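Local coordinates for geranylgeranyl pyrophosphate synthase (Corynebacterium glutamicum, PDB 3LK5), which probably joins isopentenyl diphosphate to allylic diphosphates with the help of magnesium, as a trans-type prenyltransferase of isoprenoid biosynthesis, at the interface of chains A and B. Sequence-based numbering; all coordinates share one arbitrary frame. Chains: chain A/B, Geranylgeranyl pyrophosphate synthase.

Contact 1: the interface of chains A and B. Residues chain A 39-40, 43, 47, 150, 153-154, 157-158; chain B 185-186, 188-190, 192-193.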
# COMPACT_ATOMS: atom_id res chain seq x y z
N THR A 39 4.46 -17.71 8.08
CA THR A 39 4.16 -17.44 6.67
C THR A 39 5.33 -16.78 5.97
O THR A 39 5.67 -17.13 4.85
CB THR A 39 2.95 -16.49 6.53
OG1 THR A 39 1.82 -17.13 7.14
CG2 THR A 39 2.68 -16.20 5.02
N ILE A 40 5.94 -15.82 6.64
CA ILE A 40 7.08 -15.11 6.07
C ILE A 40 8.28 -16.09 5.89
O ILE A 40 8.97 -16.07 4.86
CB ILE A 40 7.45 -13.88 6.94
CG1 ILE A 40 6.33 -12.77 6.87
CG2 ILE A 40 8.80 -13.26 6.53
CD1 ILE A 40 6.10 -12.24 5.42
N ILE A 43 8.37 -18.36 2.93
CA ILE A 43 8.81 -17.66 1.70
C ILE A 43 10.34 -17.60 1.60
O ILE A 43 10.92 -17.94 0.55
CB ILE A 43 8.22 -16.22 1.54
CG1 ILE A 43 6.69 -16.25 1.55
CG2 ILE A 43 8.76 -15.57 0.23
CD1 ILE A 43 6.05 -14.88 1.58
N VAL A 47 13.32 -12.61 3.45
CA VAL A 47 12.03 -11.96 3.72
C VAL A 47 11.83 -11.84 5.24
O VAL A 47 11.37 -10.81 5.73
CB VAL A 47 10.85 -12.73 3.09
CG1 VAL A 47 9.54 -11.91 3.15
CG2 VAL A 47 11.14 -13.04 1.61
N LEU A 150 9.01 -1.81 -0.50
CA LEU A 150 8.24 -3.06 -0.33
C LEU A 150 7.88 -3.26 1.15
O LEU A 150 6.79 -3.77 1.47
CB LEU A 150 8.99 -4.28 -0.88
CG LEU A 150 9.25 -4.24 -2.38
CD1 LEU A 150 10.19 -5.36 -2.76
CD2 LEU A 150 7.89 -4.41 -3.11
N ASP A 153 4.96 -1.25 1.72
CA ASP A 153 3.77 -1.88 1.13
C ASP A 153 3.27 -3.02 2.03
O ASP A 153 2.07 -3.19 2.19
CB ASP A 153 4.07 -2.43 -0.26
CG ASP A 153 4.35 -1.34 -1.30
OD1 ASP A 153 4.06 -0.15 -1.05
OD2 ASP A 153 4.82 -1.71 -2.43
N MSE A 154 4.20 -3.79 2.59
CA MSE A 154 3.82 -4.84 3.55
C MSE A 154 3.06 -4.25 4.75
O MSE A 154 2.05 -4.81 5.18
CB MSE A 154 5.04 -5.64 4.02
CG MSE A 154 4.65 -6.90 4.79
SE MSE A 154 3.95 -8.31 3.64
CE MSE A 154 5.69 -8.98 3.00
N VAL A 157 -0.58 -3.39 3.63
CA VAL A 157 -1.45 -4.57 3.55
C VAL A 157 -1.73 -5.16 4.94
O VAL A 157 -2.85 -5.59 5.21
CB VAL A 157 -1.00 -5.68 2.49
CG1 VAL A 157 -0.89 -5.06 1.08
CG2 VAL A 157 0.21 -6.38 2.86
N TRP A 158 -0.77 -5.08 5.83
CA TRP A 158 -1.00 -5.61 7.18
C TRP A 158 -1.92 -4.69 8.02
O TRP A 158 -2.60 -5.18 8.92
CB TRP A 158 0.34 -5.84 7.89
CG TRP A 158 0.98 -7.12 7.38
CD1 TRP A 158 0.43 -8.05 6.52
CD2 TRP A 158 2.27 -7.62 7.74
NE1 TRP A 158 1.35 -9.09 6.28
CE2 TRP A 158 2.47 -8.84 7.05
CE3 TRP A 158 3.30 -7.12 8.57
CZ2 TRP A 158 3.65 -9.58 7.17
CZ3 TRP A 158 4.49 -7.85 8.68
CH2 TRP A 158 4.64 -9.07 7.99
N THR B 185 0.32 -10.90 1.11
CA THR B 185 1.59 -11.15 1.82
C THR B 185 2.55 -11.90 0.88
O THR B 185 3.76 -11.62 0.85
CB THR B 185 1.33 -11.89 3.13
OG1 THR B 185 0.72 -10.95 4.04
CG2 THR B 185 2.68 -12.39 3.76
N GLU B 186 2.00 -12.87 0.13
CA GLU B 186 2.84 -13.70 -0.77
C GLU B 186 3.50 -12.89 -1.87
O GLU B 186 4.70 -13.05 -2.14
CB GLU B 186 2.01 -14.88 -1.31
CG GLU B 186 1.78 -15.96 -0.25
CD GLU B 186 0.56 -16.88 -0.48
OE1 GLU B 186 -0.19 -16.74 -1.47
OE2 GLU B 186 0.29 -17.70 0.41
N ILE B 188 4.18 -9.54 -2.05
CA ILE B 188 5.19 -8.64 -1.50
C ILE B 188 6.39 -9.47 -0.97
O ILE B 188 7.57 -9.09 -1.18
CB ILE B 188 4.59 -7.67 -0.43
CG1 ILE B 188 3.39 -6.91 -1.01
CG2 ILE B 188 5.73 -6.69 0.14
CD1 ILE B 188 2.64 -6.06 -0.01
N GLY B 189 6.11 -10.57 -0.27
CA GLY B 189 7.20 -11.46 0.22
C GLY B 189 8.03 -12.00 -0.97
O GLY B 189 9.29 -11.98 -0.93
N GLY B 190 7.35 -12.51 -2.00
CA GLY B 190 8.04 -12.86 -3.29
C GLY B 190 8.91 -11.76 -3.90
O GLY B 190 10.06 -12.01 -4.30
N LEU B 192 10.24 -9.20 -2.24
CA LEU B 192 11.36 -8.99 -1.33
C LEU B 192 12.46 -10.02 -1.60
O LEU B 192 13.65 -9.68 -1.60
CB LEU B 192 10.92 -9.07 0.15
CG LEU B 192 10.24 -7.78 0.63
CD1 LEU B 192 9.44 -8.03 1.94
CD2 LEU B 192 11.30 -6.69 0.80
N LEU B 193 12.08 -11.29 -1.77
CA LEU B 193 13.07 -12.33 -2.06
C LEU B 193 13.80 -12.08 -3.38
O LEU B 193 15.01 -12.32 -3.48
CB LEU B 193 12.41 -13.72 -2.06
CG LEU B 193 13.32 -14.93 -2.32
CD1 LEU B 193 14.51 -14.96 -1.33
CD2 LEU B 193 12.49 -16.17 -2.17

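Contact 2: the interface of chains A and B. Residues chain A 103, 107, 153, 156-157, 160; chain B 103, 107, 153, 156-157, 160.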
# COMPACT_ATOMS: atom_id res chain seq x y z
N CYS A 103 3.95 2.72 7.08
CA CYS A 103 4.09 2.87 5.61
C CYS A 103 4.34 4.34 5.26
O CYS A 103 5.22 4.65 4.46
CB CYS A 103 2.84 2.39 4.87
SG CYS A 103 3.01 2.54 3.03
N HIS A 107 7.76 5.35 3.36
CA HIS A 107 7.65 5.96 2.03
C HIS A 107 8.03 7.46 1.99
O HIS A 107 8.70 7.90 1.03
CB HIS A 107 6.24 5.71 1.46
CG HIS A 107 6.03 4.30 1.02
ND1 HIS A 107 4.87 3.87 0.40
CD2 HIS A 107 6.86 3.22 1.06
CE1 HIS A 107 5.00 2.58 0.10
NE2 HIS A 107 6.20 2.17 0.46
N ASP A 153 4.96 -1.25 1.72
CA ASP A 153 3.77 -1.88 1.13
C ASP A 153 3.27 -3.02 2.03
O ASP A 153 2.07 -3.19 2.19
CB ASP A 153 4.07 -2.43 -0.26
CG ASP A 153 4.35 -1.34 -1.30
OD1 ASP A 153 4.06 -0.15 -1.05
OD2 ASP A 153 4.82 -1.71 -2.43
N LEU A 156 1.31 -1.57 4.78
CA LEU A 156 -0.02 -1.13 4.38
C LEU A 156 -1.01 -2.28 4.23
O LEU A 156 -2.18 -2.16 4.67
CB LEU A 156 0.06 -0.23 3.11
CG LEU A 156 -1.24 0.38 2.59
CD1 LEU A 156 -1.94 1.26 3.68
CD2 LEU A 156 -0.88 1.26 1.36
N VAL A 157 -0.58 -3.39 3.63
CA VAL A 157 -1.45 -4.57 3.55
C VAL A 157 -1.73 -5.16 4.94
O VAL A 157 -2.85 -5.59 5.21
CB VAL A 157 -1.00 -5.68 2.49
CG1 VAL A 157 -0.89 -5.06 1.08
CG2 VAL A 157 0.21 -6.38 2.86
N GLU A 160 -4.50 -3.28 6.79
CA GLU A 160 -5.82 -3.72 6.36
C GLU A 160 -6.14 -5.06 7.00
O GLU A 160 -7.25 -5.26 7.45
CB GLU A 160 -5.91 -3.88 4.81
CG GLU A 160 -5.30 -2.69 4.09
CD GLU A 160 -6.22 -1.45 3.90
OE1 GLU A 160 -7.42 -1.54 4.42
OE2 GLU A 160 -5.74 -0.44 3.19
N CYS B 103 -0.29 -1.10 -8.47
CA CYS B 103 0.71 -0.75 -7.45
C CYS B 103 2.00 -1.53 -7.68
O CYS B 103 3.09 -0.96 -7.63
CB CYS B 103 0.21 -1.04 -6.03
SG CYS B 103 1.43 -0.57 -4.73
N HIS B 107 5.43 0.49 -8.39
CA HIS B 107 6.53 0.31 -7.44
C HIS B 107 7.73 -0.48 -8.00
O HIS B 107 8.90 -0.11 -7.74
CB HIS B 107 6.01 -0.29 -6.13
CG HIS B 107 5.22 0.68 -5.31
ND1 HIS B 107 4.71 0.38 -4.06
CD2 HIS B 107 4.89 1.98 -5.54
CE1 HIS B 107 4.10 1.45 -3.57
NE2 HIS B 107 4.21 2.44 -4.44
N ASP B 153 0.63 3.73 -3.86
CA ASP B 153 -0.03 3.54 -2.56
C ASP B 153 -1.54 3.78 -2.69
O ASP B 153 -2.34 3.07 -2.09
CB ASP B 153 0.54 4.47 -1.50
CG ASP B 153 1.99 4.15 -1.12
OD1 ASP B 153 2.49 3.06 -1.45
OD2 ASP B 153 2.62 5.00 -0.41
N LEU B 156 -3.11 0.77 -4.10
CA LEU B 156 -3.25 -0.32 -3.13
C LEU B 156 -4.40 -0.12 -2.16
O LEU B 156 -5.15 -1.08 -1.88
CB LEU B 156 -1.89 -0.58 -2.41
CG LEU B 156 -1.83 -1.74 -1.42
CD1 LEU B 156 -2.21 -3.10 -2.10
CD2 LEU B 156 -0.37 -1.82 -0.88
N VAL B 157 -4.59 1.10 -1.66
CA VAL B 157 -5.74 1.38 -0.80
C VAL B 157 -7.06 1.26 -1.58
O VAL B 157 -8.05 0.76 -1.05
CB VAL B 157 -5.65 2.73 0.05
CG1 VAL B 157 -4.39 2.73 0.93
CG2 VAL B 157 -5.74 3.93 -0.76
N GLU B 160 -8.24 -2.36 -1.93
CA GLU B 160 -8.93 -2.81 -0.73
C GLU B 160 -10.33 -2.23 -0.72
O GLU B 160 -11.27 -2.94 -0.39
CB GLU B 160 -8.20 -2.37 0.57
CG GLU B 160 -6.70 -2.62 0.49
CD GLU B 160 -6.23 -4.06 0.85
OE1 GLU B 160 -7.18 -4.92 1.15
OE2 GLU B 160 -4.92 -4.28 0.87

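Contact 3: the interface of chains A and B. Residues chain A 157, 160-161, 164-165; chain B 177, 181, 184-185.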
# COMPACT_ATOMS: atom_id res chain seq x y z
N VAL A 157 -0.58 -3.39 3.63
CA VAL A 157 -1.45 -4.57 3.55
C VAL A 157 -1.73 -5.16 4.94
O VAL A 157 -2.85 -5.59 5.21
CB VAL A 157 -1.00 -5.68 2.49
CG1 VAL A 157 -0.89 -5.06 1.08
CG2 VAL A 157 0.21 -6.38 2.86
N GLU A 160 -4.50 -3.28 6.79
CA GLU A 160 -5.82 -3.72 6.36
C GLU A 160 -6.14 -5.06 7.00
O GLU A 160 -7.25 -5.26 7.45
CB GLU A 160 -5.91 -3.88 4.81
CG GLU A 160 -5.30 -2.69 4.09
CD GLU A 160 -6.22 -1.45 3.90
OE1 GLU A 160 -7.42 -1.54 4.42
OE2 GLU A 160 -5.74 -0.44 3.19
N ASP A 161 -5.19 -6.01 6.95
CA ASP A 161 -5.44 -7.36 7.55
C ASP A 161 -5.75 -7.22 9.04
O ASP A 161 -6.59 -7.94 9.56
CB ASP A 161 -4.19 -8.23 7.42
CG ASP A 161 -3.92 -8.69 5.97
OD1 ASP A 161 -4.84 -8.65 5.11
OD2 ASP A 161 -2.78 -9.04 5.69
N GLN A 164 -9.29 -6.16 9.27
CA GLN A 164 -10.31 -7.10 8.77
C GLN A 164 -10.29 -8.40 9.60
O GLN A 164 -11.33 -9.04 9.74
CB GLN A 164 -10.05 -7.47 7.31
CG GLN A 164 -10.22 -6.25 6.33
CD GLN A 164 -11.52 -5.50 6.51
OE1 GLN A 164 -12.56 -6.09 6.78
NE2 GLN A 164 -11.47 -4.17 6.34
N ASP A 165 -9.14 -8.72 10.18
CA ASP A 165 -8.97 -9.97 10.97
C ASP A 165 -9.05 -9.76 12.47
O ASP A 165 -8.77 -10.70 13.26
CB ASP A 165 -7.67 -10.70 10.62
CG ASP A 165 -7.69 -11.30 9.20
OD1 ASP A 165 -8.75 -11.73 8.69
OD2 ASP A 165 -6.62 -11.30 8.57
N ARG B 177 -11.19 -13.92 3.10
CA ARG B 177 -10.00 -13.57 3.90
C ARG B 177 -8.76 -14.42 3.57
O ARG B 177 -7.68 -13.88 3.30
CB ARG B 177 -10.29 -13.63 5.42
CG ARG B 177 -11.26 -12.55 5.99
CD ARG B 177 -10.75 -11.15 5.66
NE ARG B 177 -9.35 -10.93 6.10
CZ ARG B 177 -8.54 -10.08 5.49
NH1 ARG B 177 -8.97 -9.43 4.40
NH2 ARG B 177 -7.28 -9.93 5.93
N ARG B 181 -5.79 -12.39 2.16
CA ARG B 181 -4.65 -12.24 3.11
C ARG B 181 -3.40 -12.96 2.52
O ARG B 181 -2.32 -12.37 2.45
CB ARG B 181 -5.01 -12.84 4.48
CG ARG B 181 -3.89 -12.70 5.57
CD ARG B 181 -4.14 -13.75 6.74
NE ARG B 181 -5.52 -13.63 7.19
CZ ARG B 181 -6.40 -14.63 7.13
NH1 ARG B 181 -6.04 -15.86 6.73
NH2 ARG B 181 -7.61 -14.39 7.53
N ARG B 184 -1.70 -11.12 -0.81
CA ARG B 184 -0.98 -9.83 -0.67
C ARG B 184 0.32 -10.03 0.11
O ARG B 184 1.34 -9.43 -0.22
CB ARG B 184 -1.90 -8.75 -0.03
CG ARG B 184 -2.90 -8.26 -1.11
CD ARG B 184 -4.33 -8.05 -0.55
NE ARG B 184 -4.37 -7.09 0.58
CZ ARG B 184 -4.44 -7.41 1.87
NH1 ARG B 184 -4.42 -8.69 2.29
NH2 ARG B 184 -4.56 -6.42 2.78
N THR B 185 0.32 -10.90 1.11
CA THR B 185 1.59 -11.15 1.82
C THR B 185 2.55 -11.90 0.88
O THR B 185 3.76 -11.62 0.85
CB THR B 185 1.33 -11.89 3.13
OG1 THR B 185 0.72 -10.95 4.04
CG2 THR B 185 2.68 -12.39 3.76
O HOH W 1 -1.59 -9.95 3.42

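Contact 1: the interface of chains A and B
B:Thr185 holds OG1 anti to its carbonyl carbon (chi1 -72°), which leaves CG2 anti to the backbone N. The two branches then serve different partners. OG1 sits at the edge of the A:Trp158 indole, in the ring plane. It accepts a fairly straight hydrogen bond from the indole N-H, with NE1 of A:Trp158 3.0 Å from OG1 of B:Thr185. CG2 of B:Thr185 points to helix 21-43 and meets the A:Ile40 CD1 methyl at 3.8 Å. A:Met154 is a selenomethionine with CG anti to the backbone N (chi1 -169°). Its CG lies over the centre of the A:Trp158 ring, so one face of the indole is covered. The chain then bends at chi2 and chi3 and slides antiparallel past B:Ile188. The A:Met154 CE methyl reaches B:Ile188 CG2 at 3.7 Å. The other branch of B:Ile188 ends in CD1, which meets A:Val157 CG2 tip to tip. A:Leu150 and B:Leu192 also run past each other in opposite directions. This is a mostly apolar helix-to-helix interface, with helix 170-199 of chain B packed on three helices of chain A. With no side chain at B:Gly189 the helices come close, so A:Val47 CG2 rests 3.3 Å from B:Gly189 O.

Contact 2: the interface of chains A and B
A:His107 leaves helix 87-111 with CB, which lies 4.1 Å from B:Asp153 OD2. CG is anti to the carbonyl carbon (chi1 -73°), and this turns the imidazole toward chain B. A:His107 ND1 donates a hydrogen bond to B:Asp153 OD2 at 2.6 Å, with an angle of 162° at the hydrogen. The carboxylate oxygen uses its syn lone pair, and the acceptor lies in the ring plane. The ring and carboxylate planes are only 10° apart, so the groups meet tip to tip and nearly flat. At the ring tip, CE1 of A:His107 faces CE1 of B:His107 at 3.9 Å. One face of the ring carries A:Cys103 SG, offset toward the rim. A:Asp153 OD1 is at its edge. The carboxylates nearby may favour a charged imidazole, but B:His107 NE2, 5.1 Å from A:His107 ND1, might work against both rings being charged. The twofold gives a twin bond from B:His107 to A:Asp153.

Further along helix 144-164, A:Leu156 CD2 meets B:Leu156 CD2 tip to tip at 3.8 Å. A:Val157 CG1 and B:Val157 CG1 cross B:Leu156 and A:Leu156. The A:Glu160 and B:Glu160 carboxylates are stacked, with A:Glu160 OE2 and B:Glu160 OE2 4.6 Å apart. Their like charges could raise the affinity of one for a proton. This symmetric core pairs the two copies of helix 144-164. The histidine bond holds helix 87-111 just before the magnesium-binding DDxxD motif, so the dimer contact may steady the active site.

Contact 3: the interface of chains A and B
Salt bridges dominate this charged, helix-to-helix part of the interface. B:Arg181 has CG anti to the backbone N (chi1 -178°) and bends at chi3. B:Arg177 has CG anti to the carbonyl carbon and bends at chi2 and chi3. Both grip A:Asp165 side-on with NE and NH2. NE of B:Arg177 is 2.8 Å from A:Asp165 OD1, and NE of B:Arg181 is 2.9 Å from A:Asp165 OD2. The two guanidinium groups clasp the carboxylate from opposite faces, their donors well out of its plane. Each oxygen accepts one bond from each arginine. B:Arg177 NH2 also reaches A:Asp161 OD1 at 2.9 Å and so joins the two aspartates. B:Arg184 NH1 lies 2.9 Å from A:Asp161 OD1 and uses its syn lone pair. B:Arg184 NH2 adds a longer, bent bond from above the carboxylate plane. This crowd of arginines probably favours ionised aspartates.

Water 1 makes a separate bridge. Water 1 lies 2.7 Å from A:Asp161 OD2 and 2.6 Å from B:Thr185 OG1, and it also meets B:Arg181 O.

Carbon packing covers one face each of B:Arg177 and B:Arg184, by A:Gln164 CB and A:Val157 CB. The site lies at the C-terminal end of helix 144-164, with A:Asp165 just past it, against the N-terminal half of the partner's helix 170-199.

The three contacts share residues and adjoin one another. The C-alpha centres of contact 1 lie about 12 Å from those of contact 2 and of contact 3, and contacts 2 and 3 are about 11 Å apart. Helix 144-164 of chain A runs through all three, and A:Val157 belongs to each. A:Asp153 links contacts 1 and 2, B:Thr185 links 1 and 3, and A:Glu160 links 2 and 3. Helix 170-199 of chain B carries the partner side of contacts 1 and 3. Apolar and charged zones thus adjoin and repeat by twofold symmetry, consistent with the homodimer usual in this family.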